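Cyclohexadienyl dehydratase (Synthetic construct, PDB 5JOS) probably catalyses the dehydration of prephenate and arogenate in phenylalanine biosynthesis, as a reconstructed ancestral enzyme built on a periplasmic solute-binding protein fold. Local coordinates at residues A12-M20 against P214-Y223; I129-P140 against H151-N162. One frame throughout, in Å; residues are numbered along the deposited sequence.

Contact 1: residues A12-M20 against P214-Y223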
loop_
_atom_site.group_PDB
_atom_site.type_symbol
_atom_site.label_atom_id
_atom_site.label_comp_id
_atom_site.label_asym_id
_atom_site.label_seq_id
_atom_site.Cartn_x
_atom_site.Cartn_y
_atom_site.Cartn_z
ATOM N N ALA A 12 -13.755 -6.848 -31.868
ATOM C CA ALA A 12 -12.337 -6.723 -31.607
ATOM C C ALA A 12 -11.842 -7.752 -30.593
ATOM O O ALA A 12 -12.645 -8.345 -29.853
ATOM C CB ALA A 12 -12.017 -5.304 -31.153
ATOM N N ALA A 13 -10.525 -7.989 -30.657
ATOM C CA ALA A 13 -9.743 -8.741 -29.673
ATOM C C ALA A 13 -9.014 -7.696 -28.784
ATOM O O ALA A 13 -8.477 -6.684 -29.274
ATOM C CB ALA A 13 -8.760 -9.716 -30.356
ATOM N N SER A 14 -9.072 -7.929 -27.475
ATOM C CA SER A 14 -8.491 -7.064 -26.454
ATOM C C SER A 14 -7.291 -7.740 -25.808
ATOM O O SER A 14 -7.022 -8.919 -26.023
ATOM C CB SER A 14 -9.533 -6.778 -25.375
ATOM O OG SER A 14 -9.979 -8.001 -24.768
ATOM N N ARG A 15 -6.576 -6.999 -24.980
ATOM C CA ARG A 15 -5.561 -7.602 -24.167
ATOM C C ARG A 15 -6.157 -8.679 -23.264
ATOM O O ARG A 15 -5.529 -9.698 -22.994
ATOM C CB ARG A 15 -4.895 -6.525 -23.315
ATOM C CG ARG A 15 -4.456 -5.229 -24.099
ATOM C CD ARG A 15 -3.408 -4.399 -23.310
ATOM N NE ARG A 15 -2.197 -5.243 -23.164
ATOM C CZ ARG A 15 -1.941 -6.144 -22.204
ATOM N NH1 ARG A 15 -2.738 -6.305 -21.140
ATOM N NH2 ARG A 15 -0.834 -6.865 -22.304
ATOM N N LEU A 16 -7.377 -8.461 -22.776
ATOM C CA LEU A 16 -8.015 -9.489 -21.938
ATOM C C LEU A 16 -8.170 -10.812 -22.723
ATOM O O LEU A 16 -7.887 -11.921 -22.211
ATOM C CB LEU A 16 -9.336 -8.954 -21.390
ATOM C CG LEU A 16 -10.031 -9.843 -20.382
ATOM C CD1 LEU A 16 -9.217 -10.083 -19.108
ATOM C CD2 LEU A 16 -11.337 -9.175 -20.033
ATOM N N ASP A 17 -8.490 -10.712 -24.017
ATOM C CA ASP A 17 -8.493 -11.914 -24.840
ATOM C C ASP A 17 -7.152 -12.551 -25.057
ATOM O O ASP A 17 -7.117 -13.805 -25.089
ATOM C CB ASP A 17 -9.067 -11.657 -26.206
ATOM C CG ASP A 17 -10.501 -11.373 -26.143
ATOM O OD1 ASP A 17 -11.239 -12.205 -25.583
ATOM O OD2 ASP A 17 -10.895 -10.293 -26.591
ATOM N N GLU A 18 -6.095 -11.723 -25.277
ATOM C CA GLU A 18 -4.775 -12.226 -25.565
ATOM C C GLU A 18 -4.363 -13.070 -24.379
ATOM O O GLU A 18 -3.730 -14.119 -24.510
ATOM C CB GLU A 18 -3.739 -11.058 -25.760
ATOM N N ILE A 19 -4.625 -12.547 -23.185
ATOM C CA ILE A 19 -4.251 -13.231 -21.918
ATOM C C ILE A 19 -4.966 -14.570 -21.861
ATOM O O ILE A 19 -4.340 -15.632 -21.630
ATOM C CB ILE A 19 -4.627 -12.388 -20.672
ATOM C CG1 ILE A 19 -3.815 -11.084 -20.642
ATOM C CG2 ILE A 19 -4.342 -13.145 -19.376
ATOM C CD1 ILE A 19 -4.454 -9.955 -19.851
ATOM N N MET A 20 -6.279 -14.546 -22.089
ATOM C CA MET A 20 -6.997 -15.829 -22.037
ATOM C C MET A 20 -6.549 -16.783 -23.117
ATOM O O MET A 20 -6.312 -17.965 -22.829
ATOM C CB MET A 20 -8.525 -15.677 -22.005
ATOM C CG MET A 20 -8.926 -15.607 -20.527
ATOM S SD MET A 20 -10.374 -14.644 -20.260
ATOM C CE MET A 20 -10.024 -14.079 -18.644
ATOM N N PRO A 214 -1.094 -1.121 -19.098
ATOM C CA PRO A 214 -0.835 -0.234 -20.257
ATOM C C PRO A 214 -2.097 0.513 -20.621
ATOM O O PRO A 214 -3.188 0.030 -20.468
ATOM C CB PRO A 214 -0.397 -1.189 -21.372
ATOM C CG PRO A 214 -0.944 -2.510 -20.968
ATOM C CD PRO A 214 -0.965 -2.542 -19.468
ATOM N N LYS A 215 -1.939 1.766 -20.982
ATOM C CA LYS A 215 -3.053 2.613 -21.434
ATOM C C LYS A 215 -3.885 2.081 -22.593
ATOM O O LYS A 215 -3.405 1.411 -23.537
ATOM C CB LYS A 215 -2.550 4.001 -21.819
ATOM C CG LYS A 215 -2.463 5.014 -20.666
ATOM C CD LYS A 215 -2.032 6.322 -21.320
ATOM C CE LYS A 215 -2.670 7.542 -20.722
ATOM N NZ LYS A 215 -2.261 7.609 -19.322
ATOM N N GLY A 216 -5.158 2.419 -22.550
ATOM C CA GLY A 216 -6.057 2.093 -23.697
ATOM C C GLY A 216 -6.729 0.740 -23.718
ATOM O O GLY A 216 -7.299 0.354 -24.722
ATOM N N ASP A 217 -6.637 -0.078 -22.656
ATOM C CA ASP A 217 -7.465 -1.305 -22.672
ATOM C C ASP A 217 -8.434 -1.215 -21.562
ATOM O O ASP A 217 -8.127 -1.701 -20.384
ATOM C CB ASP A 217 -6.666 -2.619 -22.639
ATOM C CG ASP A 217 -7.516 -3.828 -23.183
ATOM O OD1 ASP A 217 -8.267 -4.529 -22.428
ATOM O OD2 ASP A 217 -7.496 -4.050 -24.424
ATOM N N GLN A 218 -9.605 -0.616 -21.842
ATOM C CA GLN A 218 -10.545 -0.462 -20.679
ATOM C C GLN A 218 -11.108 -1.823 -20.229
ATOM O O GLN A 218 -11.599 -1.922 -19.114
ATOM C CB GLN A 218 -11.668 0.570 -20.864
ATOM C CG GLN A 218 -11.269 2.033 -20.655
ATOM C CD GLN A 218 -10.014 2.326 -19.797
ATOM O OE1 GLN A 218 -8.824 2.129 -20.210
ATOM N NE2 GLN A 218 -10.264 2.885 -18.618
ATOM N N GLU A 219 -11.027 -2.850 -21.090
ATOM C CA GLU A 219 -11.611 -4.110 -20.806
ATOM C C GLU A 219 -10.862 -4.806 -19.691
ATOM O O GLU A 219 -11.442 -5.131 -18.679
ATOM C CB GLU A 219 -11.600 -4.974 -22.072
ATOM C CG GLU A 219 -12.628 -6.071 -22.017
ATOM C CD GLU A 219 -12.829 -6.778 -23.361
ATOM O OE1 GLU A 219 -13.765 -6.391 -24.101
ATOM O OE2 GLU A 219 -12.014 -7.699 -23.651
ATOM N N PHE A 220 -9.545 -4.926 -19.812
ATOM C CA PHE A 220 -8.777 -5.522 -18.743
ATOM C C PHE A 220 -8.879 -4.662 -17.479
ATOM O O PHE A 220 -9.077 -5.148 -16.367
ATOM C CB PHE A 220 -7.338 -5.680 -19.171
ATOM C CG PHE A 220 -6.458 -6.486 -18.210
ATOM C CD1 PHE A 220 -6.955 -7.468 -17.434
ATOM C CD2 PHE A 220 -5.126 -6.215 -18.123
ATOM C CE1 PHE A 220 -6.148 -8.210 -16.594
ATOM C CE2 PHE A 220 -4.302 -6.923 -17.287
ATOM C CZ PHE A 220 -4.811 -7.945 -16.526
ATOM N N LEU A 221 -8.782 -3.367 -17.637
ATOM C CA LEU A 221 -8.792 -2.513 -16.476
ATOM C C LEU A 221 -10.155 -2.671 -15.738
ATOM O O LEU A 221 -10.212 -2.726 -14.523
ATOM C CB LEU A 221 -8.595 -1.072 -16.866
ATOM C CG LEU A 221 -8.874 -0.131 -15.706
ATOM C CD1 LEU A 221 -7.630 -0.117 -14.868
ATOM C CD2 LEU A 221 -9.230 1.292 -16.075
ATOM N N ASN A 222 -11.249 -2.665 -16.476
ATOM C CA ASN A 222 -12.577 -2.888 -15.850
ATOM C C ASN A 222 -12.683 -4.248 -15.147
ATOM O O ASN A 222 -13.335 -4.342 -14.112
ATOM C CB ASN A 222 -13.657 -2.835 -16.890
ATOM C CG ASN A 222 -13.925 -1.412 -17.356
ATOM O OD1 ASN A 222 -13.433 -0.454 -16.829
ATOM N ND2 ASN A 222 -14.679 -1.305 -18.353
ATOM N N TYR A 223 -12.135 -5.288 -15.782
ATOM C CA TYR A 223 -12.090 -6.579 -15.128
ATOM C C TYR A 223 -11.372 -6.441 -13.810
ATOM O O TYR A 223 -11.827 -6.889 -12.803
ATOM C CB TYR A 223 -11.314 -7.614 -15.957
ATOM C CG TYR A 223 -11.420 -9.058 -15.439
ATOM C CD1 TYR A 223 -10.667 -9.498 -14.352
ATOM C CD2 TYR A 223 -12.253 -10.005 -16.070
ATOM C CE1 TYR A 223 -10.802 -10.809 -13.872
ATOM C CE2 TYR A 223 -12.369 -11.312 -15.584
ATOM C CZ TYR A 223 -11.627 -11.705 -14.485
ATOM O OH TYR A 223 -11.693 -13.003 -13.992
#

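Contact 2: residues I129-P140 against H151-N162. With BEZ (benzoic acid), chain C.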
loop_
_atom_site.group_PDB
_atom_site.type_symbol
_atom_site.label_atom_id
_atom_site.label_comp_id
_atom_site.label_asym_id
_atom_site.label_seq_id
_atom_site.Cartn_x
_atom_site.Cartn_y
_atom_site.Cartn_z
ATOM N N ILE A 129 -7.435 12.165 18.402
ATOM C CA ILE A 129 -6.025 12.472 18.555
ATOM C C ILE A 129 -5.823 13.954 18.833
ATOM O O ILE A 129 -4.969 14.312 19.655
ATOM C CB ILE A 129 -5.188 11.973 17.334
ATOM C CG1 ILE A 129 -5.260 10.430 17.271
ATOM C CG2 ILE A 129 -3.743 12.445 17.428
ATOM C CD1 ILE A 129 -4.942 9.855 15.924
ATOM N N ASN A 130 -6.578 14.792 18.143
ATOM C CA ASN A 130 -6.488 16.215 18.299
ATOM C C ASN A 130 -7.201 16.688 19.601
ATOM O O ASN A 130 -8.204 17.398 19.550
ATOM C CB ASN A 130 -7.143 16.840 17.091
ATOM C CG ASN A 130 -6.926 18.324 17.040
ATOM O OD1 ASN A 130 -5.912 18.849 17.477
ATOM N ND2 ASN A 130 -7.898 19.008 16.524
ATOM N N ARG A 131 -6.688 16.271 20.760
ATOM C CA ARG A 131 -7.251 16.628 22.094
ATOM C C ARG A 131 -6.123 17.139 22.994
ATOM O O ARG A 131 -4.981 16.683 22.873
ATOM C CB ARG A 131 -7.828 15.413 22.800
ATOM C CG ARG A 131 -8.928 14.748 22.055
ATOM C CD ARG A 131 -10.094 15.711 22.044
ATOM N NE ARG A 131 -11.286 15.061 21.543
ATOM C CZ ARG A 131 -11.943 14.119 22.203
ATOM N NH1 ARG A 131 -11.533 13.712 23.408
ATOM N NH2 ARG A 131 -13.016 13.582 21.657
ATOM N N PRO A 132 -6.452 18.013 23.957
ATOM C CA PRO A 132 -5.378 18.717 24.696
ATOM C C PRO A 132 -4.581 17.822 25.659
ATOM O O PRO A 132 -3.465 18.126 26.044
ATOM C CB PRO A 132 -6.120 19.836 25.449
ATOM C CG PRO A 132 -7.573 19.465 25.411
ATOM C CD PRO A 132 -7.819 18.448 24.338
ATOM N N ASP A 133 -5.154 16.718 26.053
ATOM C CA ASP A 133 -4.417 15.791 26.922
ATOM C C ASP A 133 -3.502 14.826 26.085
ATOM O O ASP A 133 -2.770 13.978 26.630
ATOM C CB ASP A 133 -5.461 15.036 27.716
ATOM C CG ASP A 133 -6.752 14.935 26.933
ATOM O OD1 ASP A 133 -7.658 15.785 27.095
ATOM O OD2 ASP A 133 -6.790 14.081 26.049
ATOM N N VAL A 134 -3.497 14.944 24.766
ATOM C CA VAL A 134 -2.797 13.913 23.950
ATOM C C VAL A 134 -1.387 14.421 23.684
ATOM O O VAL A 134 -1.237 15.528 23.181
ATOM C CB VAL A 134 -3.558 13.607 22.642
ATOM C CG1 VAL A 134 -2.772 12.574 21.815
ATOM C CG2 VAL A 134 -4.980 13.113 22.965
ATOM N N ARG A 135 -0.365 13.635 24.061
ATOM C CA ARG A 135 1.013 14.012 23.815
ATOM C C ARG A 135 1.501 13.450 22.476
ATOM O O ARG A 135 1.681 12.218 22.298
ATOM C CB ARG A 135 1.932 13.594 24.981
ATOM C CG ARG A 135 1.654 14.379 26.270
ATOM C CD ARG A 135 2.250 13.678 27.490
ATOM N NE ARG A 135 1.813 12.269 27.446
ATOM C CZ ARG A 135 2.319 11.259 28.164
ATOM N NH1 ARG A 135 3.287 11.468 29.026
ATOM N NH2 ARG A 135 1.857 10.022 28.019
ATOM N N VAL A 136 1.698 14.370 21.539
ATOM C CA VAL A 136 2.089 14.071 20.203
ATOM C C VAL A 136 3.536 14.301 19.993
ATOM O O VAL A 136 4.066 15.315 20.411
ATOM C CB VAL A 136 1.332 14.958 19.211
ATOM C CG1 VAL A 136 1.840 14.784 17.790
ATOM C CG2 VAL A 136 -0.133 14.572 19.223
ATOM N N ALA A 137 4.161 13.307 19.382
ATOM C CA ALA A 137 5.611 13.308 19.193
ATOM C C ALA A 137 5.967 13.366 17.759
ATOM O O ALA A 137 5.434 12.597 16.980
ATOM C CB ALA A 137 6.243 12.080 19.801
ATOM N N VAL A 138 6.859 14.300 17.390
ATOM C CA VAL A 138 7.321 14.330 16.030
ATOM C C VAL A 138 8.790 14.710 15.986
ATOM O O VAL A 138 9.317 15.343 16.931
ATOM C CB VAL A 138 6.567 15.352 15.188
ATOM C CG1 VAL A 138 5.087 15.052 15.144
ATOM C CG2 VAL A 138 6.802 16.737 15.745
ATOM N N ASN A 139 9.441 14.384 14.865
ATOM C CA ASN A 139 10.770 14.915 14.582
ATOM C C ASN A 139 10.647 16.296 13.980
ATOM O O ASN A 139 9.617 16.641 13.439
ATOM C CB ASN A 139 11.546 13.981 13.640
ATOM C CG ASN A 139 10.817 13.768 12.318
ATOM O OD1 ASN A 139 9.634 13.421 12.285
ATOM N ND2 ASN A 139 11.470 14.060 11.259
ATOM N N PRO A 140 11.722 17.095 14.025
ATOM C CA PRO A 140 11.648 18.416 13.513
ATOM C C PRO A 140 11.757 18.490 12.019
ATOM O O PRO A 140 12.509 17.753 11.394
ATOM C CB PRO A 140 12.914 19.125 14.070
ATOM C CG PRO A 140 13.706 18.069 14.741
ATOM C CD PRO A 140 13.080 16.744 14.470
ATOM N N HIS A 151 -2.989 19.823 11.728
ATOM C CA HIS A 151 -4.237 19.118 11.953
ATOM C C HIS A 151 -4.346 18.695 13.347
ATOM O O HIS A 151 -5.356 18.143 13.732
ATOM C CB HIS A 151 -4.241 17.809 11.150
ATOM C CG HIS A 151 -4.142 18.009 9.677
ATOM N ND1 HIS A 151 -5.213 18.412 8.927
ATOM C CD2 HIS A 151 -3.094 17.905 8.822
ATOM C CE1 HIS A 151 -4.839 18.541 7.664
ATOM N NE2 HIS A 151 -3.556 18.233 7.576
ATOM N N LEU A 152 -3.303 18.872 14.132
ATOM C CA LEU A 152 -3.391 18.466 15.525
ATOM C C LEU A 152 -3.071 19.597 16.511
ATOM O O LEU A 152 -2.329 19.397 17.494
ATOM C CB LEU A 152 -2.480 17.288 15.781
ATOM C CG LEU A 152 -2.693 16.070 14.885
ATOM C CD1 LEU A 152 -1.544 15.088 15.132
ATOM C CD2 LEU A 152 -4.048 15.393 15.158
ATOM N N LYS A 153 -3.679 20.748 16.249
ATOM C CA LYS A 153 -3.410 21.968 17.002
ATOM C C LYS A 153 -3.875 21.898 18.453
ATOM O O LYS A 153 -3.367 22.632 19.256
ATOM C CB LYS A 153 -4.123 23.153 16.372
ATOM C CG LYS A 153 -3.542 23.505 15.016
ATOM C CD LYS A 153 -4.108 24.831 14.515
ATOM C CE LYS A 153 -3.236 25.477 13.434
ATOM N NZ LYS A 153 -3.602 25.032 12.057
ATOM N N LYS A 154 -4.842 21.057 18.795
ATOM C CA LYS A 154 -5.296 21.012 20.193
ATOM C C LYS A 154 -4.471 20.110 21.090
ATOM O O LYS A 154 -4.621 20.140 22.299
ATOM C CB LYS A 154 -6.724 20.551 20.251
ATOM C CG LYS A 154 -7.651 21.489 19.497
ATOM C CD LYS A 154 -8.929 20.770 19.169
ATOM C CE LYS A 154 -9.726 21.580 18.189
ATOM N NZ LYS A 154 -11.116 21.428 18.630
ATOM N N ALA A 155 -3.608 19.313 20.474
ATOM C CA ALA A 155 -2.756 18.386 21.175
ATOM C C ALA A 155 -1.465 19.081 21.642
ATOM O O ALA A 155 -1.128 20.147 21.184
ATOM C CB ALA A 155 -2.406 17.250 20.254
ATOM N N LYS A 156 -0.773 18.422 22.552
ATOM C CA LYS A 156 0.468 18.885 23.063
ATOM C C LYS A 156 1.592 18.234 22.240
ATOM O O LYS A 156 1.951 17.053 22.415
ATOM C CB LYS A 156 0.575 18.446 24.511
ATOM C CG LYS A 156 1.742 19.072 25.258
ATOM C CD LYS A 156 1.762 18.691 26.757
ATOM C CE LYS A 156 0.426 18.881 27.506
ATOM N NZ LYS A 156 -0.330 17.596 27.651
ATOM N N ILE A 157 2.168 19.023 21.385
ATOM C CA ILE A 157 3.096 18.553 20.423
ATOM C C ILE A 157 4.488 18.789 21.003
ATOM O O ILE A 157 4.790 19.908 21.307
ATOM C CB ILE A 157 2.997 19.426 19.180
ATOM C CG1 ILE A 157 1.649 19.177 18.506
ATOM C CG2 ILE A 157 4.154 19.118 18.219
ATOM C CD1 ILE A 157 1.404 19.965 17.236
ATOM N N THR A 158 5.317 17.771 21.063
ATOM C CA THR A 158 6.742 17.947 21.369
ATOM C C THR A 158 7.610 17.558 20.151
ATOM O O THR A 158 7.371 16.517 19.541
ATOM C CB THR A 158 7.142 17.030 22.506
ATOM O OG1 THR A 158 6.376 17.331 23.677
ATOM C CG2 THR A 158 8.593 17.201 22.852
ATOM N N VAL A 159 8.604 18.393 19.835
ATOM C CA VAL A 159 9.556 18.159 18.785
ATOM C C VAL A 159 10.803 17.505 19.370
ATOM O O VAL A 159 11.393 18.001 20.323
ATOM C CB VAL A 159 9.978 19.480 18.133
ATOM C CG1 VAL A 159 10.934 19.268 16.952
ATOM C CG2 VAL A 159 8.753 20.149 17.574
ATOM N N TYR A 160 11.190 16.381 18.797
ATOM C CA TYR A 160 12.360 15.643 19.222
ATOM C C TYR A 160 13.529 15.956 18.272
ATOM O O TYR A 160 13.875 17.161 18.044
ATOM C CB TYR A 160 12.033 14.148 19.335
ATOM C CG TYR A 160 11.049 13.872 20.461
ATOM C CD1 TYR A 160 9.722 14.215 20.315
ATOM C CD2 TYR A 160 11.422 13.259 21.644
ATOM C CE1 TYR A 160 8.811 14.021 21.341
ATOM C CE2 TYR A 160 10.480 12.995 22.679
ATOM C CZ TYR A 160 9.188 13.383 22.494
ATOM O OH TYR A 160 8.203 13.188 23.453
ATOM N N GLU A 161 14.247 14.922 17.844
ATOM C CA GLU A 161 15.280 15.068 16.788
ATOM C C GLU A 161 15.166 13.783 15.942
ATOM O O GLU A 161 14.632 12.769 16.459
ATOM C CB GLU A 161 16.667 15.234 17.331
ATOM C CG GLU A 161 16.996 16.551 18.052
ATOM C CD GLU A 161 16.946 17.792 17.191
ATOM O OE1 GLU A 161 17.063 17.699 15.933
ATOM O OE2 GLU A 161 16.808 18.892 17.810
ATOM N N ASN A 162 15.664 13.843 14.712
ATOM C CA ASN A 162 15.425 12.768 13.751
ATOM C C ASN A 162 16.056 11.479 14.313
ATOM O O ASN A 162 15.434 10.496 14.238
ATOM C CB ASN A 162 16.024 13.032 12.384
ATOM C CG ASN A 162 15.345 14.178 11.630
ATOM O OD1 ASN A 162 14.239 14.634 11.951
ATOM N ND2 ASN A 162 16.000 14.623 10.620
HETATM C C BEZ C . 19.668 14.219 12.902
HETATM O O1 BEZ C . 18.999 14.982 12.146
HETATM O O2 BEZ C . 19.222 13.524 13.886
HETATM C C1 BEZ C . 21.131 14.204 12.572
HETATM C C2 BEZ C . 21.984 13.252 13.104
HETATM C C3 BEZ C . 23.328 13.296 12.798
HETATM C C4 BEZ C . 23.839 14.288 11.989
HETATM C C5 BEZ C . 23.013 15.272 11.512
HETATM C C6 BEZ C . 21.659 15.205 11.777
#

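Contact 1: residues A12-M20 against P214-Y223
Arg15 and Asp217 make the central polar link, the backbone N of Arg15 giving a nearly straight hydrogen bond (165°) to Asp217 OD2 at 3.1 Å. The donor comes from above the carboxylate plane, while the other oxygen, OD1, accepts from Phe220 N at 2.9 Å through its anti lone pair. One carboxylate thus N-caps helix 218-223 and also holds the first turn of helix 15-20. Helix 15-20 has its own capping box, Ser14 OG accepting from Asp17 N while Asp17 OD2 accepts from Ser14 N. Ser14 OG also points to Glu219 OE2, though the bond is modelled so short that its geometry is doubtful.

Apolar contacts follow along the two helices. Ile19 CD1 sits over the centre of the Phe220 ring, a CH-pi contact 3.9 Å from the centroid, and Leu16 CD1 meets Phe220 CD1 at 3.8 Å. With CG anti to the backbone N (chi1 -173°), Leu16 sends its other methyl, CD2, to Tyr223 CD2 at 4.2 Å.

The Arg15 guanidinium has Pro214 CG over one face and Phe220 CD2 at its edge; its NH2 reaches past both segments to a salt bridge with Asp84.

Two N-capped helix starts, their short axes 74° apart and 9.0 Å at closest approach, form a helix-helix contact on the surface of this solute-binding-protein fold.

Contact 2: residues I129-P140 against H151-N162
Val136 and Val138 pair with Ile157 and Val159 in parallel strands 27° apart, the backbone bonds alternating from Lys156 N to Val134 O, through Val136 and Thr158, to Tyr160 N and Val138 O. On one face of the sheet, Val136 CG2 packs on Ala155 CB at 3.7 Å, and Val138 CG2 lies near the CG2 methyls of both Ile157 and Val159. On the other, Ala137 CB touches Tyr160 CE1 at 3.6 Å, while Val138 O lies in the plane of the tyrosine ring at its edge.

Before the strands, Ile129 CG2 meets Leu152 CD2 at 3.7 Å. Asn130, its CG turned opposite the main-chain nitrogen (chi1 -171°), brings OD1 to Lys154 N at 2.8 Å, where it accepts a hydrogen bond, and its ND2 lies against Lys154 CD at 3.3 Å. Replacing Asn130 with alanine would probably leave Lys154 N without this acceptor and the turn Leu152-Ala155 less firmly held.

Beyond the strands, Asn139 ND2 donates to Asn162 OD1 at 2.9 Å; the acceptor lies in the Asn139 amide plane, but the donor stands above the carbonyl plane of Asn162, the two amides being turned 59° apart. Asn139 OD1 is hydrogen-bonded in turn to Asn144 ND2. Pro140 CB presses tightly on Val159 CG1 at 3.5 Å, and benzoic acid lies beside Asn162, its O1 3.4 Å from ND2. Helix 143-151 connects the two strands, completing a parallel beta-alpha-beta unit at the edge of a five-stranded mixed sheet.

In the fold
Contacts 1 and 2 lie on opposite sides of the chain's centre, their own centres about 48 Å apart and their nearest atoms about 29 Å apart, so neither touches the other. Contact 1 brings helix 15-22 against helix 218-233, closing a long span of chain; contact 2 falls within that span and joins neighbouring strands 135-138 and 156-159 across a single helix. They share no helix, strand or sheet. Such a separation is consistent with the two-lobed architecture of solute-binding proteins: residues near both ends of the chain meet at one extremity, while the intervening sequence supplies the edge of the sheet containing 111-116 and 177-181 at the other.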